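Protein adenylyltransferase VopS (Vibrio parahaemolyticus, PDB 3LET) transfers AMP from ATP to a specific threonine of the host Rho GTPases RhoA, Rac and Cdc42, cutting them off from downstream effectors and blocking actin assembly. Local coordinates at residues M29-A34 with A59-L64; V96-D101 with R223-P228; L205-L210 with M244-I249. One frame throughout, in Å; residues are numbered along the deposited sequence.

Contact 1 of 3, residues M29-A34 with A59-L64; sequences MLFKDA and AELSQL
Leu30 and Glu60 reach toward each other tip to tip, and Phe31 and Leu64 do the same beside them, while Leu61 crosses Leu30 at about a right angle and Phe31 obliquely. CD2 of Leu30 touches all three residues that take part from the other segment. It lies 3.7 Å from OE2 of Glu60, and its apolar neighbours are two methyls, with Leu30 CD2 3.8 Å from Leu61 CD2 and 4.0 Å from Leu64 CD2. CG of Leu30, anti to the backbone N (chi1 -178°), points toward helix 58-75. The Phe31 ring takes part with its far rim. Leu61 CD2 sits at the ring edge, near its plane, 3.8 Å from Phe31 CE1, whereas Leu64 CD2 approaches Phe31 CZ from an oblique direction at 3.8 Å. The two leucine methyls thus serve both aromatic and aliphatic partners.

This is helix-to-helix packing within the largely helical N-terminal part of VopS: the C-terminal end of helix 23-30, and the turn that follows it, rests on an early stretch of helix 58-75. Lys32, with positive phi, is the first residue to leave helical geometry, and the chain turns away from the interface there. No hydrogen bond crosses between the two segments.

The carboxylate of Glu60 meets Leu30 through van der Waals contact, and its charge is answered elsewhere. The extended chain beyond CG carries OE2 to a salt bridge with Arg17 NE and a hydrogen bond with His26 NE2, and OE1 of this buried acid is hydrogen-bonded elsewhere as well; the arginine would probably help keep it ionised. Leu49, part of an ATP site assigned by similarity, touches both Phe31 and Leu61, and Val42 of helix 39-45 touches Leu64.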
ATOM      1  N   MET A  29       3.694  34.968   0.668  1.00 31.69           N
ATOM      2  CA  MET A  29       4.141  35.669  -0.530  1.00 34.17           C
ATOM      3  C   MET A  29       2.967  36.082  -1.420  1.00 41.16           C
ATOM      4  O   MET A  29       2.913  37.213  -1.891  1.00 46.19           O
ATOM      5  CB  MET A  29       5.119  34.798  -1.325  1.00 34.99           C
ATOM      6  CG  MET A  29       6.447  34.567  -0.616  1.00 31.81           C
ATOM      7  SD  MET A  29       7.618  33.569  -1.558  1.00 49.90           S
ATOM      8  CE  MET A  29       7.962  34.643  -2.949  1.00 88.73           C
ATOM      9  N   LEU A  30       2.021  35.174  -1.641  1.00 28.14           N
ATOM     10  CA  LEU A  30       0.909  35.431  -2.564  1.00 25.99           C
ATOM     11  C   LEU A  30      -0.078  36.421  -1.972  1.00 32.82           C
ATOM     12  O   LEU A  30      -0.618  37.269  -2.679  1.00 36.65           O
ATOM     13  CB  LEU A  30       0.176  34.131  -2.914  1.00 22.52           C
ATOM     14  CG  LEU A  30      -0.989  34.253  -3.914  1.00 28.10           C
ATOM     15  CD1 LEU A  30      -0.540  34.895  -5.249  1.00 30.81           C
ATOM     16  CD2 LEU A  30      -1.623  32.898  -4.159  1.00 23.29           C
ATOM     17  N   PHE A  31      -0.304  36.317  -0.673  1.00 33.81           N
ATOM     18  CA  PHE A  31      -1.298  37.130  -0.002  1.00 45.17           C
ATOM     19  C   PHE A  31      -0.665  38.386   0.606  1.00 50.67           C
ATOM     20  O   PHE A  31      -1.355  39.227   1.185  1.00 47.87           O
ATOM     21  CB  PHE A  31      -1.998  36.305   1.072  1.00 32.42           C
ATOM     22  CG  PHE A  31      -2.772  35.127   0.529  1.00 25.38           C
ATOM     23  CD1 PHE A  31      -3.156  35.081  -0.812  1.00 25.07           C
ATOM     24  CD2 PHE A  31      -3.167  34.104   1.364  1.00 26.54           C
ATOM     25  CE1 PHE A  31      -3.895  34.003  -1.317  1.00 19.26           C
ATOM     26  CE2 PHE A  31      -3.899  33.009   0.873  1.00 27.19           C
ATOM     27  CZ  PHE A  31      -4.276  32.966  -0.473  1.00 23.37           C
ATOM     28  N   LYS A  32       0.650  38.508   0.462  1.00 39.73           N
ATOM     29  CA  LYS A  32       1.372  39.646   1.012  1.00 48.44           C
ATOM     30  C   LYS A  32       1.035  39.815   2.484  1.00 45.49           C
ATOM     31  O   LYS A  32       0.636  40.900   2.918  1.00 46.04           O
ATOM     32  CB  LYS A  32       1.002  40.908   0.241  1.00 51.03           C
ATOM     33  CG  LYS A  32       1.184  40.771  -1.258  1.00 58.41           C
ATOM     34  CD  LYS A  32       0.459  41.872  -2.012  1.00 71.21           C
ATOM     35  CE  LYS A  32       0.999  42.016  -3.424  1.00 82.69           C
ATOM     36  NZ  LYS A  32       0.976  40.725  -4.175  1.00 88.62           N
ATOM     37  N   ASP A  33       1.176  38.734   3.245  1.00 34.32           N
ATOM     38  CA  ASP A  33       0.838  38.757   4.658  1.00 38.66           C
ATOM     39  C   ASP A  33       1.813  37.925   5.466  1.00 43.24           C
ATOM     40  O   ASP A  33       1.706  36.697   5.524  1.00 34.99           O
ATOM     41  CB  ASP A  33      -0.579  38.237   4.882  1.00 34.53           C
ATOM     42  CG  ASP A  33      -1.087  38.528   6.282  1.00 47.87           C
ATOM     43  OD1 ASP A  33      -0.322  39.130   7.071  1.00 47.82           O
ATOM     44  OD2 ASP A  33      -2.240  38.153   6.594  1.00 49.27           O
ATOM     45  N   ALA A  34       2.741  38.611   6.120  1.00 40.51           N
ATOM     46  CA  ALA A  34       3.797  37.955   6.876  1.00 49.00           C
ATOM     47  C   ALA A  34       3.271  37.420   8.204  1.00 50.00           C
ATOM     48  O   ALA A  34       3.984  36.728   8.921  1.00 58.74           O
ATOM     49  CB  ALA A  34       4.937  38.926   7.113  1.00 59.80           C
ATOM     50  N   ALA A  59      -5.554  29.062 -10.898  1.00 25.14           N
ATOM     51  CA  ALA A  59      -4.644  27.916 -10.994  1.00 37.50           C
ATOM     52  C   ALA A  59      -3.718  27.836  -9.789  1.00 28.55           C
ATOM     53  O   ALA A  59      -3.623  26.800  -9.123  1.00 26.10           O
ATOM     54  CB  ALA A  59      -3.829  27.981 -12.296  1.00 40.25           C
ATOM     55  N   GLU A  60      -3.034  28.929  -9.492  1.00 20.51           N
ATOM     56  CA  GLU A  60      -2.169  28.951  -8.329  1.00 15.04           C
ATOM     57  C   GLU A  60      -2.950  28.744  -7.030  1.00 15.91           C
ATOM     58  O   GLU A  60      -2.500  28.038  -6.120  1.00 16.91           O
ATOM     59  CB  GLU A  60      -1.388  30.259  -8.251  1.00 23.60           C
ATOM     60  CG  GLU A  60      -0.340  30.219  -7.169  1.00 28.70           C
ATOM     61  CD  GLU A  60       0.506  31.465  -7.100  1.00 38.90           C
ATOM     62  OE1 GLU A  60       0.414  32.323  -8.012  1.00 35.39           O
ATOM     63  OE2 GLU A  60       1.270  31.573  -6.120  1.00 28.38           O
ATOM     64  N   LEU A  61      -4.134  29.324  -6.940  1.00 16.15           N
ATOM     65  CA  LEU A  61      -4.906  29.174  -5.715  1.00 21.90           C
ATOM     66  C   LEU A  61      -5.298  27.719  -5.483  1.00 16.00           C
ATOM     67  O   LEU A  61      -5.363  27.268  -4.350  1.00 20.00           O
ATOM     68  CB  LEU A  61      -6.149  30.053  -5.761  1.00 15.61           C
ATOM     69  CG  LEU A  61      -5.811  31.545  -5.630  1.00 16.69           C
ATOM     70  CD1 LEU A  61      -7.054  32.378  -5.950  1.00 18.83           C
ATOM     71  CD2 LEU A  61      -5.287  31.935  -4.232  1.00 17.04           C
ATOM     72  N   SER A  62      -5.572  26.997  -6.561  1.00 18.15           N
ATOM     73  CA  SER A  62      -5.859  25.578  -6.432  1.00 22.93           C
ATOM     74  C   SER A  62      -4.638  24.827  -5.869  1.00 22.44           C
ATOM     75  O   SER A  62      -4.777  23.968  -5.006  1.00 21.97           O
ATOM     76  CB  SER A  62      -6.254  24.988  -7.787  1.00 36.29           C
ATOM     77  OG  SER A  62      -6.543  23.607  -7.654  1.00 41.81           O
ATOM     78  N   GLN A  63      -3.448  25.141  -6.370  1.00 20.07           N
ATOM     79  CA  GLN A  63      -2.212  24.515  -5.873  1.00 18.57           C
ATOM     80  C   GLN A  63      -2.010  24.814  -4.392  1.00 19.70           C
ATOM     81  O   GLN A  63      -1.709  23.919  -3.594  1.00 17.73           O
ATOM     82  CB  GLN A  63      -0.993  25.031  -6.640  1.00 22.74           C
ATOM     83  CG  GLN A  63      -0.956  24.615  -8.118  1.00 35.58           C
ATOM     84  CD  GLN A  63       0.132  25.348  -8.905  1.00 41.15           C
ATOM     85  OE1 GLN A  63       0.371  26.534  -8.692  1.00 35.63           O
ATOM     86  NE2 GLN A  63       0.797  24.637  -9.807  1.00 40.88           N
ATOM     87  N   LEU A  64      -2.153  26.079  -4.042  1.00 17.00           N
ATOM     88  CA  LEU A  64      -1.915  26.528  -2.683  1.00 20.11           C
ATOM     89  C   LEU A  64      -2.941  25.931  -1.726  1.00 18.08           C
ATOM     90  O   LEU A  64      -2.574  25.502  -0.643  1.00 13.18           O
ATOM     91  CB  LEU A  64      -1.955  28.049  -2.618  1.00 19.64           C
ATOM     92  CG  LEU A  64      -1.750  28.659  -1.229  1.00 19.47           C
ATOM     93  CD1 LEU A  64      -0.403  28.239  -0.596  1.00 14.90           C
ATOM     94  CD2 LEU A  64      -1.867  30.196  -1.279  1.00 20.59           C
TER

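Contact 2 of 3, residues V96-D101 with R223-P228; sequences VRVVKD and RDYRGP
Arg97 lies over the ring of Tyr225, the two side chains sliding past each other in opposite directions. The arginine CB comes first: it is 3.4 Å from Tyr225 CZ and makes a CH-pi contact over the face, 3.8 Å from the ring centroid. CG follows above the CE1 side, 3.7 Å from Tyr225 CE1. Bends at chi2 (-50°) and chi3 (-72°) place CD and NE so that the chain continues along the ring toward Tyr225 CB, with NE passing above CG and CD2 of the tyrosine. The guanidinium then stacks on the base of the tyrosine, its plane 27° from that of the ring, with Tyr225 CB beneath one face. Arg97 CZ is 4.3 Å from the ring centroid, an off-centre cation-pi contact. At the tip, NH2 donates to a water, 3.1 Å away, that in turn donates to Asp224 OD1, so the opposite charges of Arg97 and Asp224 are bridged by the water and do not touch directly.

The backbone N of Gly227 lies above the opposite face of the Tyr225 ring, offset toward the rim. At the hydroxyl end a second water joins Tyr225 OH to Asp101 OD2, donating to the carboxylate at 2.7 Å, while OD2 also meets the ring edge at CE2. Val98 CG2 adds apolar contact with Pro228 CD.

A loop of the Fic region is laid in this way against helix 88-102 of the N-terminal part. Ile239 of helix 238-255 touches both Arg97 and Tyr225, and helix 113-139 adds Met120 against Val98, and Val123 and Glu127 against Pro228.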
ATOM      1  N   VAL A  96      -2.441  13.751  -0.200  1.00 14.39           N
ATOM      2  CA  VAL A  96      -2.660  14.525  -1.431  1.00 19.15           C
ATOM      3  C   VAL A  96      -3.854  14.034  -2.219  1.00 17.75           C
ATOM      4  O   VAL A  96      -4.644  14.846  -2.734  1.00 16.88           O
ATOM      5  CB  VAL A  96      -1.421  14.458  -2.362  1.00 20.08           C
ATOM      6  CG1 VAL A  96      -1.724  15.140  -3.685  1.00 29.64           C
ATOM      7  CG2 VAL A  96      -0.230  15.121  -1.661  1.00 23.09           C
ATOM      8  N   ARG A  97      -4.006  12.706  -2.331  1.00 15.24           N
ATOM      9  CA  ARG A  97      -5.132  12.149  -3.111  1.00 18.20           C
ATOM     10  C   ARG A  97      -6.482  12.353  -2.419  1.00 17.03           C
ATOM     11  O   ARG A  97      -7.494  12.607  -3.086  1.00 17.85           O
ATOM     12  CB  ARG A  97      -4.937  10.639  -3.371  1.00 16.93           C
ATOM     13  CG  ARG A  97      -3.743  10.310  -4.230  1.00 28.27           C
ATOM     14  CD  ARG A  97      -3.706  11.137  -5.502  1.00 47.18           C
ATOM     15  NE  ARG A  97      -4.732  10.731  -6.460  1.00 49.82           N
ATOM     16  CZ  ARG A  97      -4.524   9.929  -7.503  1.00 60.73           C
ATOM     17  NH1 ARG A  97      -3.320   9.421  -7.737  1.00 54.28           N
ATOM     18  NH2 ARG A  97      -5.532   9.634  -8.315  1.00 60.23           N
ATOM     19  N   VAL A  98      -6.503  12.251  -1.089  1.00 13.03           N
ATOM     20  CA  VAL A  98      -7.730  12.469  -0.332  1.00 17.41           C
ATOM     21  C   VAL A  98      -8.130  13.937  -0.452  1.00 18.18           C
ATOM     22  O   VAL A  98      -9.304  14.258  -0.648  1.00 20.06           O
ATOM     23  CB  VAL A  98      -7.535  12.019   1.135  1.00 16.51           C
ATOM     24  CG1 VAL A  98      -8.624  12.571   2.074  1.00 17.93           C
ATOM     25  CG2 VAL A  98      -7.522  10.455   1.177  1.00 12.92           C
ATOM     26  N   VAL A  99      -7.149  14.825  -0.365  1.00 14.76           N
ATOM     27  CA  VAL A  99      -7.427  16.278  -0.509  1.00 13.37           C
ATOM     28  C   VAL A  99      -7.968  16.586  -1.898  1.00 24.65           C
ATOM     29  O   VAL A  99      -8.910  17.375  -2.068  1.00 21.51           O
ATOM     30  CB  VAL A  99      -6.153  17.120  -0.276  1.00 16.48           C
ATOM     31  CG1 VAL A  99      -6.362  18.602  -0.766  1.00 17.65           C
ATOM     32  CG2 VAL A  99      -5.807  17.103   1.178  1.00 15.21           C
ATOM     33  N   LYS A 100      -7.385  15.965  -2.912  1.00 17.50           N
ATOM     34  CA  LYS A 100      -7.893  16.151  -4.271  1.00 14.52           C
ATOM     35  C   LYS A 100      -9.326  15.675  -4.372  1.00 22.50           C
ATOM     36  O   LYS A 100     -10.134  16.285  -5.077  1.00 24.46           O
ATOM     37  CB  LYS A 100      -7.001  15.433  -5.312  1.00 19.95           C
ATOM     38  CG  LYS A 100      -5.678  16.169  -5.557  1.00 25.93           C
ATOM     39  CD  LYS A 100      -4.755  15.414  -6.510  1.00 38.83           C
ATOM     40  CE  LYS A 100      -3.478  16.201  -6.806  1.00 43.29           C
ATOM     41  NZ  LYS A 100      -3.716  17.348  -7.721  1.00 51.07           N
ATOM     42  N   ASP A 101      -9.658  14.590  -3.678  1.00 19.13           N
ATOM     43  CA  ASP A 101     -10.973  13.965  -3.854  1.00 19.92           C
ATOM     44  C   ASP A 101     -12.033  14.589  -2.978  1.00 35.56           C
ATOM     45  O   ASP A 101     -13.191  14.644  -3.368  1.00 28.96           O
ATOM     46  CB  ASP A 101     -10.925  12.465  -3.523  1.00 21.64           C
ATOM     47  CG  ASP A 101     -10.224  11.651  -4.604  1.00 39.46           C
ATOM     48  OD1 ASP A 101      -9.909  12.240  -5.662  1.00 40.96           O
ATOM     49  OD2 ASP A 101      -9.996  10.431  -4.399  1.00 35.60           O
ATOM     50  N   ARG A 223      -2.218   0.525 -12.638  1.00102.36           N
ATOM     51  CA  ARG A 223      -1.675   1.045 -11.381  1.00 98.23           C
ATOM     52  C   ARG A 223      -2.545   2.139 -10.753  1.00 80.50           C
ATOM     53  O   ARG A 223      -2.081   2.911  -9.914  1.00 84.24           O
ATOM     54  CB  ARG A 223      -0.269   1.594 -11.622  1.00108.80           C
ATOM     55  CG  ARG A 223      -0.226   2.688 -12.673  1.00120.29           C
ATOM     56  CD  ARG A 223       1.196   3.073 -13.036  1.00129.31           C
ATOM     57  NE  ARG A 223       1.231   3.925 -14.223  1.00138.04           N
ATOM     58  CZ  ARG A 223       2.346   4.360 -14.803  1.00142.75           C
ATOM     59  NH1 ARG A 223       3.530   4.028 -14.307  1.00140.07           N
ATOM     60  NH2 ARG A 223       2.275   5.130 -15.881  1.00146.52           N
ATOM     61  N   ASP A 224      -3.810   2.181 -11.152  1.00 53.16           N
ATOM     62  CA  ASP A 224      -4.730   3.242 -10.760  1.00 47.65           C
ATOM     63  C   ASP A 224      -4.965   3.353  -9.241  1.00 32.48           C
ATOM     64  O   ASP A 224      -5.067   2.360  -8.540  1.00 28.78           O
ATOM     65  CB  ASP A 224      -6.070   3.041 -11.467  1.00 50.17           C
ATOM     66  CG  ASP A 224      -6.918   4.294 -11.471  1.00 76.31           C
ATOM     67  OD1 ASP A 224      -6.399   5.367 -11.085  1.00 87.03           O
ATOM     68  OD2 ASP A 224      -8.102   4.213 -11.866  1.00 85.48           O
ATOM     69  N   TYR A 225      -5.059   4.582  -8.755  1.00 30.54           N
ATOM     70  CA  TYR A 225      -5.340   4.851  -7.339  1.00 30.50           C
ATOM     71  C   TYR A 225      -6.698   4.328  -6.898  1.00 30.44           C
ATOM     72  O   TYR A 225      -7.713   4.559  -7.556  1.00 29.41           O
ATOM     73  CB  TYR A 225      -5.303   6.356  -7.105  1.00 27.07           C
ATOM     74  CG  TYR A 225      -5.778   6.818  -5.741  1.00 21.49           C
ATOM     75  CD1 TYR A 225      -4.994   6.623  -4.618  1.00 19.64           C
ATOM     76  CD2 TYR A 225      -6.993   7.472  -5.593  1.00 29.26           C
ATOM     77  CE1 TYR A 225      -5.408   7.065  -3.386  1.00 20.47           C
ATOM     78  CE2 TYR A 225      -7.423   7.923  -4.357  1.00 23.72           C
ATOM     79  CZ  TYR A 225      -6.619   7.715  -3.255  1.00 22.28           C
ATOM     80  OH  TYR A 225      -6.992   8.159  -2.014  1.00 19.57           O
ATOM     81  N   ARG A 226      -6.714   3.620  -5.777  1.00 23.66           N
ATOM     82  CA  ARG A 226      -7.962   3.288  -5.100  1.00 23.78           C
ATOM     83  C   ARG A 226      -7.930   3.954  -3.729  1.00 20.22           C
ATOM     84  O   ARG A 226      -6.990   3.740  -2.981  1.00 16.18           O
ATOM     85  CB  ARG A 226      -8.107   1.779  -4.921  1.00 26.74           C
ATOM     86  CG  ARG A 226      -9.434   1.399  -4.270  1.00 29.08           C
ATOM     87  CD  ARG A 226      -9.532  -0.081  -3.951  1.00 22.80           C
ATOM     88  NE  ARG A 226      -8.531  -0.514  -2.979  1.00 22.33           N
ATOM     89  CZ  ARG A 226      -7.443  -1.200  -3.301  1.00 27.48           C
ATOM     90  NH1 ARG A 226      -7.233  -1.549  -4.569  1.00 33.33           N
ATOM     91  NH2 ARG A 226      -6.578  -1.569  -2.370  1.00 25.55           N
ATOM     92  N   GLY A 227      -8.912   4.786  -3.410  1.00 19.70           N
ATOM     93  CA  GLY A 227      -8.903   5.517  -2.145  1.00 22.48           C
ATOM     94  C   GLY A 227      -9.497   4.711  -0.991  1.00 15.51           C
ATOM     95  O   GLY A 227      -9.993   3.621  -1.202  1.00 22.16           O
ATOM     96  N   PRO A 228      -9.445   5.253   0.236  1.00 16.93           N
ATOM     97  CA  PRO A 228     -10.065   4.614   1.405  1.00 17.61           C
ATOM     98  C   PRO A 228     -11.531   4.270   1.170  1.00 18.83           C
ATOM     99  O   PRO A 228     -12.239   5.032   0.501  1.00 25.11           O
ATOM    100  CB  PRO A 228      -9.968   5.691   2.490  1.00 17.24           C
ATOM    101  CG  PRO A 228      -8.733   6.506   2.079  1.00 18.57           C
ATOM    102  CD  PRO A 228      -8.828   6.560   0.574  1.00 19.50           C
TER
HETATM  103  O   HOH W   1      -4.633   7.722 -10.588  1.00 46.49           O
HETATM  104  O   HOH W   2      -9.468   9.389  -1.970  1.00 25.70           O

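Contact 3 of 3, residues L205-L210 with M244-I249; sequences LNMDNL and MLKQHI
Leu205 opens the segment by resting its CB 3.3 Å from the carbonyl O of Ile249, a buried oxygen with no hydrogen-bond partner in the model, while its CD2 reaches Ile249 CB. Asn206 then caps helix 207-217: its OD1 accepts from Asn209 N at 3.0 Å, the donor standing above the carbonyl plane, and its own backbone N lies against Ile249 CD1. Met207 follows with CB 3.8 Å from Lys246 CG; its chain bends at chi2 (62°), and SD and CE cross Leu245 at about a right angle, CE being 3.9 Å from Leu245 CD2. The N-H of Asp208 donates to a water that also takes a weak bond from Lys246 NZ, whose stronger partner is Glu250. Leu210 ends the segment tip to tip with Ile249, the methyls Leu210 CD1 and Ile249 CD1 tightly packed at 3.5 Å.

The N-terminal end of helix 207-217 is thereby seated on helix 238-255 within the helical Fic fold. Leu267 of helix 260-274 touches both Leu205 and Ile249, Val271 backs Leu245, and the loop residue Phe277 packs on Met207, Leu210 and Leu245.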
ATOM      1  N   LEU A 205      12.805  -8.702   1.481  1.00 15.07           N
ATOM      2  CA  LEU A 205      12.268  -7.806   2.508  1.00 12.59           C
ATOM      3  C   LEU A 205      12.619  -6.381   2.128  1.00 18.18           C
ATOM      4  O   LEU A 205      13.318  -5.657   2.858  1.00 15.05           O
ATOM      5  CB  LEU A 205      12.866  -8.148   3.874  1.00 17.11           C
ATOM      6  CG  LEU A 205      12.575  -9.607   4.244  1.00 23.00           C
ATOM      7  CD1 LEU A 205      13.094  -9.917   5.655  1.00 24.43           C
ATOM      8  CD2 LEU A 205      11.112  -9.930   4.144  1.00 21.84           C
ATOM      9  N   ASN A 206      12.177  -6.006   0.936  1.00 17.16           N
ATOM     10  CA  ASN A 206      12.587  -4.754   0.330  1.00 12.19           C
ATOM     11  C   ASN A 206      11.490  -4.430  -0.681  1.00 11.72           C
ATOM     12  O   ASN A 206      11.341  -5.139  -1.674  1.00 15.85           O
ATOM     13  CB  ASN A 206      13.966  -4.938  -0.314  1.00 15.21           C
ATOM     14  CG  ASN A 206      14.439  -3.705  -1.049  1.00 21.57           C
ATOM     15  OD1 ASN A 206      13.685  -3.111  -1.807  1.00 18.15           O
ATOM     16  ND2 ASN A 206      15.694  -3.311  -0.822  1.00 19.24           N
ATOM     17  N   MET A 207      10.694  -3.377  -0.434  1.00 11.54           N
ATOM     18  CA  MET A 207       9.505  -3.161  -1.259  1.00 13.55           C
ATOM     19  C   MET A 207       9.904  -2.792  -2.688  1.00 18.14           C
ATOM     20  O   MET A 207       9.194  -3.149  -3.643  1.00 15.19           O
ATOM     21  CB  MET A 207       8.608  -2.067  -0.626  1.00 16.13           C
ATOM     22  CG  MET A 207       7.276  -1.853  -1.312  1.00 19.23           C
ATOM     23  SD  MET A 207       6.261  -3.343  -1.255  1.00 21.80           S
ATOM     24  CE  MET A 207       4.877  -2.850  -2.276  1.00 30.41           C
ATOM     25  N   ASP A 208      11.016  -2.084  -2.851  1.00 15.54           N
ATOM     26  CA  ASP A 208      11.468  -1.743  -4.204  1.00 16.34           C
ATOM     27  C   ASP A 208      11.743  -3.034  -4.987  1.00 15.04           C
ATOM     28  O   ASP A 208      11.364  -3.165  -6.155  1.00 15.92           O
ATOM     29  CB  ASP A 208      12.747  -0.921  -4.167  1.00 22.40           C
ATOM     30  CG  ASP A 208      12.494   0.552  -3.909  1.00 45.86           C
ATOM     31  OD1 ASP A 208      11.335   0.986  -4.025  1.00 32.53           O
ATOM     32  OD2 ASP A 208      13.467   1.281  -3.607  1.00 60.87           O
ATOM     33  N   ASN A 209      12.405  -3.984  -4.347  1.00 16.27           N
ATOM     34  CA  ASN A 209      12.687  -5.257  -5.016  1.00 14.70           C
ATOM     35  C   ASN A 209      11.396  -5.981  -5.371  1.00 13.36           C
ATOM     36  O   ASN A 209      11.291  -6.611  -6.422  1.00 15.89           O
ATOM     37  CB  ASN A 209      13.557  -6.166  -4.149  1.00 21.78           C
ATOM     38  CG  ASN A 209      14.994  -5.680  -4.047  1.00 23.24           C
ATOM     39  OD1 ASN A 209      15.407  -4.745  -4.735  1.00 19.01           O
ATOM     40  ND2 ASN A 209      15.759  -6.306  -3.169  1.00 18.20           N
ATOM     41  N   LEU A 210      10.420  -5.930  -4.477  1.00 13.79           N
ATOM     42  CA  LEU A 210       9.142  -6.594  -4.755  1.00 17.12           C
ATOM     43  C   LEU A 210       8.403  -5.901  -5.900  1.00 20.37           C
ATOM     44  O   LEU A 210       7.721  -6.544  -6.697  1.00 13.56           O
ATOM     45  CB  LEU A 210       8.231  -6.610  -3.532  1.00 11.68           C
ATOM     46  CG  LEU A 210       8.677  -7.419  -2.322  1.00 16.57           C
ATOM     47  CD1 LEU A 210       7.461  -7.648  -1.401  1.00 11.96           C
ATOM     48  CD2 LEU A 210       9.264  -8.741  -2.744  1.00 17.10           C
ATOM     49  N   MET A 244       1.505  -0.600   4.059  1.00  8.13           N
ATOM     50  CA  MET A 244       1.483  -1.630   5.117  1.00  9.56           C
ATOM     51  C   MET A 244       2.381  -2.804   4.717  1.00 13.92           C
ATOM     52  O   MET A 244       3.121  -3.338   5.551  1.00 14.60           O
ATOM     53  CB  MET A 244       0.049  -2.111   5.357  1.00  8.47           C
ATOM     54  CG  MET A 244      -0.848  -1.133   6.152  1.00 12.27           C
ATOM     55  SD  MET A 244      -0.159  -0.634   7.730  1.00 14.68           S
ATOM     56  CE  MET A 244      -0.501  -2.076   8.787  1.00 14.93           C
ATOM     57  N   LEU A 245       2.333  -3.215   3.448  1.00 11.04           N
ATOM     58  CA  LEU A 245       3.219  -4.306   3.007  1.00 15.00           C
ATOM     59  C   LEU A 245       4.694  -3.891   3.200  1.00 17.25           C
ATOM     60  O   LEU A 245       5.553  -4.667   3.674  1.00 13.25           O
ATOM     61  CB  LEU A 245       2.962  -4.649   1.532  1.00 12.12           C
ATOM     62  CG  LEU A 245       3.909  -5.704   0.957  1.00 13.20           C
ATOM     63  CD1 LEU A 245       3.879  -6.950   1.831  1.00 17.97           C
ATOM     64  CD2 LEU A 245       3.507  -6.022  -0.500  1.00 16.84           C
ATOM     65  N   LYS A 246       4.996  -2.660   2.801  1.00 11.53           N
ATOM     66  CA  LYS A 246       6.358  -2.167   2.878  1.00  9.98           C
ATOM     67  C   LYS A 246       6.821  -2.185   4.328  1.00 14.02           C
ATOM     68  O   LYS A 246       7.943  -2.620   4.631  1.00 17.23           O
ATOM     69  CB  LYS A 246       6.420  -0.748   2.295  1.00 13.87           C
ATOM     70  CG  LYS A 246       7.775  -0.038   2.470  1.00 17.54           C
ATOM     71  CD  LYS A 246       7.704   1.335   1.820  1.00 13.23           C
ATOM     72  CE  LYS A 246       8.821   2.258   2.345  1.00 20.38           C
ATOM     73  NZ  LYS A 246      10.135   1.815   1.850  1.00 26.05           N
ATOM     74  N   GLN A 247       5.969  -1.724   5.246  1.00 14.37           N
ATOM     75  CA  GLN A 247       6.380  -1.653   6.658  1.00 13.37           C
ATOM     76  C   GLN A 247       6.433  -3.065   7.219  1.00 17.26           C
ATOM     77  O   GLN A 247       7.209  -3.362   8.129  1.00 19.80           O
ATOM     78  CB  GLN A 247       5.356  -0.818   7.471  1.00 15.01           C
ATOM     79  CG  GLN A 247       5.458  -0.967   8.988  1.00 37.30           C
ATOM     80  CD  GLN A 247       6.824  -0.591   9.547  1.00 41.95           C
ATOM     81  OE1 GLN A 247       7.522   0.274   9.000  1.00 44.42           O
ATOM     82  NE2 GLN A 247       7.210  -1.242  10.648  1.00 39.78           N
ATOM     83  N   HIS A 248       5.621  -3.944   6.654  1.00 12.33           N
ATOM     84  CA  HIS A 248       5.601  -5.349   7.119  1.00 13.60           C
ATOM     85  C   HIS A 248       6.951  -5.995   6.860  1.00 18.55           C
ATOM     86  O   HIS A 248       7.516  -6.663   7.735  1.00 17.53           O
ATOM     87  CB  HIS A 248       4.510  -6.116   6.390  1.00 13.46           C
ATOM     88  CG  HIS A 248       4.309  -7.513   6.906  1.00 16.20           C
ATOM     89  ND1 HIS A 248       4.032  -7.777   8.227  1.00 20.63           N
ATOM     90  CD2 HIS A 248       4.382  -8.716   6.282  1.00 22.18           C
ATOM     91  CE1 HIS A 248       3.915  -9.087   8.396  1.00 22.66           C
ATOM     92  NE2 HIS A 248       4.121  -9.677   7.236  1.00 20.09           N
ATOM     93  N   ILE A 249       7.484  -5.788   5.658  1.00 13.87           N
ATOM     94  CA  ILE A 249       8.663  -6.547   5.274  1.00 16.28           C
ATOM     95  C   ILE A 249       9.957  -5.851   5.666  1.00 16.61           C
ATOM     96  O   ILE A 249      10.954  -6.509   5.941  1.00 19.80           O
ATOM     97  CB  ILE A 249       8.671  -6.883   3.773  1.00 15.70           C
ATOM     98  CG1 ILE A 249       8.745  -5.608   2.897  1.00  9.96           C
ATOM     99  CG2 ILE A 249       7.396  -7.713   3.440  1.00 12.96           C
ATOM    100  CD1 ILE A 249       8.533  -5.899   1.385  1.00 17.50           C
TER
HETATM  101  O   HOH W   3      11.549   0.048  -0.562  1.00 29.07           O

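How the contacts relate
The three contacts illustrate how a largely helical chain without strands is tied together by separate interfaces. Contact 1 belongs to the N-terminal part and contact 3 to the Fic part; their centres are 38 Å apart. Contact 2 joins the two parts, its centre 24 Å from that of contact 1 and 21 Å from that of contact 3. None touches another, but helix 58-75 of contact 1 also packs on helix 88-102 of contact 2, and helix 238-255 serves both contacts 2 and 3. Contacts 1 and 3 each approach residues assigned to ATP binding by similarity: Leu61 is about 4 Å from Leu49, and Leu245 about 6 Å from Asn281, between side chains. Contact 2 lies away from these sites.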